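Aminoglycoside N(3)-acetyltransferase III (PDB 7LAO) transfers an acetyl group from acetyl-CoA to the 3-amino group of 2-deoxystreptamine antibiotics, giving resistance to gentamicin, kanamycin, tobramycin, neomycin and apramycin. Local coordinates at residues A[120-125]-A[134-139]. Residues are numbered along the deposited sequence; the frame is centred on the assembly and turned at random.
Sequences ASMVAV and EPHRLG
His136 reaches across to Ala120 and Met122 and takes part in every pair that touches in this small, buried contact. Its CB leaves the backbone in the direction of segment 120-125. CG lies anti to the backbone N (chi1 -161°), which carries the imidazole on toward Ala120. ND1 is hydrogen-bonded to Ser115 OG. That same hydroxyl is hydrogen-bonded to Met122 N, so Ser115 links the ring to the start of strand 122-125. CE1 is the atom that meets the facing segment. His136 CE1 lies 3.1 Å from Ala120 O, which sits at the ring edge, near the ring plane. This is a close C-H to oxygen approach, not a conventional hydrogen bond, and is probably favourable because the ring C-H is polarised. Ala120 CB packs against the same end of the ring, 3.7 Å from His136 CE1 and 3.8 Å from His136 NE2. Met122 CG approaches His136 CE1 obliquely at 4.0 Å, and the two side chains cross at about a right angle. NE2 is hydrogen-bonded to Ala141 O, further along its own loop. Bonds at both ring nitrogens should hold the rotation of the buried imidazole. The ring of His117 also meets it, with the planes at about 40°.

The Ala120 side chain is close to a bound HEPES molecule, probably from the crystallisation liquor, so this end of the contact borders a site that can hold a small molecule. The Met122 side chain also touches Met58 and Tyr60 of strand 56-60, the antiparallel neighbour of its own strand in the mixed sheet. The contact thus joins the entry to strand 122-125 with the loop that follows helix 129-133, and Pro147 of helix 147-153 packs on both Met122 and His136.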
loop_
_atom_site.group_PDB
_atom_site.type_symbol
_atom_site.label_atom_id
_atom_site.label_comp_id
_atom_site.label_asym_id
_atom_site.label_seq_id
_atom_site.Cartn_x
_atom_site.Cartn_y
_atom_site.Cartn_z
ATOM N N ALA A 120 8.333 1.370 -4.256
ATOM C CA ALA A 120 6.950 1.652 -3.878
ATOM C C ALA A 120 5.962 0.890 -4.746
ATOM O O ALA A 120 4.782 1.218 -4.773
ATOM C CB ALA A 120 6.677 3.150 -3.952
ATOM N N SER A 121 6.431 -0.133 -5.449
ATOM C CA SER A 121 5.631 -0.821 -6.452
ATOM C C SER A 121 4.240 -1.212 -5.962
ATOM O O SER A 121 4.057 -1.725 -4.843
ATOM C CB SER A 121 6.403 -2.062 -6.895
ATOM O OG SER A 121 5.668 -2.790 -7.843
ATOM N N MET A 122 3.253 -0.999 -6.820
ATOM C CA MET A 122 1.864 -1.314 -6.519
ATOM C C MET A 122 1.359 -2.357 -7.503
ATOM O O MET A 122 1.788 -2.380 -8.647
ATOM C CB MET A 122 0.967 -0.072 -6.635
ATOM C CG MET A 122 1.421 1.071 -5.785
ATOM S SD MET A 122 0.832 0.909 -4.071
ATOM C CE MET A 122 1.696 2.320 -3.403
ATOM N N VAL A 123 0.435 -3.213 -7.055
ATOM C CA VAL A 123 -0.198 -4.193 -7.926
ATOM C C VAL A 123 -1.665 -3.804 -7.962
ATOM O O VAL A 123 -2.227 -3.387 -6.932
ATOM C CB VAL A 123 0.006 -5.657 -7.441
ATOM C CG1 VAL A 123 -0.482 -5.838 -5.940
ATOM C CG2 VAL A 123 -0.753 -6.622 -8.305
ATOM N N ALA A 124 -2.285 -3.905 -9.140
ATOM C CA ALA A 124 -3.725 -3.655 -9.307
ATOM C C ALA A 124 -4.322 -4.592 -10.355
ATOM O O ALA A 124 -3.647 -4.991 -11.321
ATOM C CB ALA A 124 -4.040 -2.217 -9.711
ATOM N N VAL A 125 -5.609 -4.904 -10.183
ATOM C CA VAL A 125 -6.281 -5.919 -11.005
ATOM C C VAL A 125 -7.728 -5.524 -11.171
ATOM O O VAL A 125 -8.459 -5.457 -10.166
ATOM C CB VAL A 125 -6.270 -7.318 -10.345
ATOM C CG1 VAL A 125 -6.496 -8.356 -11.409
ATOM C CG2 VAL A 125 -5.053 -7.549 -9.490
ATOM N N GLU A 134 0.227 3.274 -13.663
ATOM C CA GLU A 134 1.048 4.153 -14.500
ATOM C C GLU A 134 0.480 5.570 -14.443
ATOM O O GLU A 134 -0.740 5.744 -14.613
ATOM C CB GLU A 134 1.042 3.658 -15.965
ATOM C CG GLU A 134 1.722 2.316 -16.202
ATOM C CD GLU A 134 1.629 1.884 -17.668
ATOM O OE1 GLU A 134 0.895 0.902 -17.980
ATOM O OE2 GLU A 134 2.257 2.581 -18.517
ATOM N N PRO A 135 1.323 6.614 -14.295
ATOM C CA PRO A 135 2.772 6.538 -14.115
ATOM C C PRO A 135 3.185 6.288 -12.673
ATOM O O PRO A 135 2.352 6.398 -11.755
ATOM C CB PRO A 135 3.247 7.921 -14.621
ATOM C CG PRO A 135 2.108 8.815 -14.203
ATOM C CD PRO A 135 0.839 8.004 -14.310
ATOM N N HIS A 136 4.439 5.913 -12.438
ATOM C CA HIS A 136 4.870 5.700 -11.041
ATOM C C HIS A 136 6.369 5.984 -11.028
ATOM O O HIS A 136 7.185 5.089 -11.240
ATOM C CB HIS A 136 4.557 4.329 -10.463
ATOM C CG HIS A 136 4.577 4.298 -8.955
ATOM N ND1 HIS A 136 4.339 3.152 -8.213
ATOM C CD2 HIS A 136 4.796 5.289 -8.046
ATOM C CE1 HIS A 136 4.441 3.433 -6.928
ATOM N NE2 HIS A 136 4.701 4.719 -6.795
ATOM N N ARG A 137 6.708 7.248 -10.805
ATOM C CA ARG A 137 8.062 7.743 -10.989
ATOM C C ARG A 137 8.807 7.890 -9.673
ATOM O O ARG A 137 8.220 8.094 -8.604
ATOM C CB ARG A 137 8.053 9.093 -11.722
ATOM C CG ARG A 137 6.904 9.296 -12.719
ATOM C CD ARG A 137 7.106 10.548 -13.565
ATOM N NE ARG A 137 5.934 10.917 -14.363
ATOM C CZ ARG A 137 5.697 10.504 -15.611
ATOM N NH1 ARG A 137 6.547 9.681 -16.227
ATOM N NH2 ARG A 137 4.597 10.905 -16.247
ATOM N N LEU A 138 10.131 7.802 -9.775
ATOM C CA LEU A 138 10.974 8.184 -8.655
ATOM C C LEU A 138 10.662 9.614 -8.233
ATOM O O LEU A 138 10.568 10.510 -9.072
ATOM C CB LEU A 138 12.438 8.068 -9.035
ATOM C CG LEU A 138 12.856 6.635 -9.293
ATOM C CD1 LEU A 138 14.340 6.604 -9.479
ATOM C CD2 LEU A 138 12.399 5.739 -8.128
ATOM N N GLY A 139 10.529 9.833 -6.916
ATOM C CA GLY A 139 10.091 11.108 -6.394
ATOM C C GLY A 139 8.587 11.257 -6.298
ATOM O O GLY A 139 8.101 12.307 -5.859
#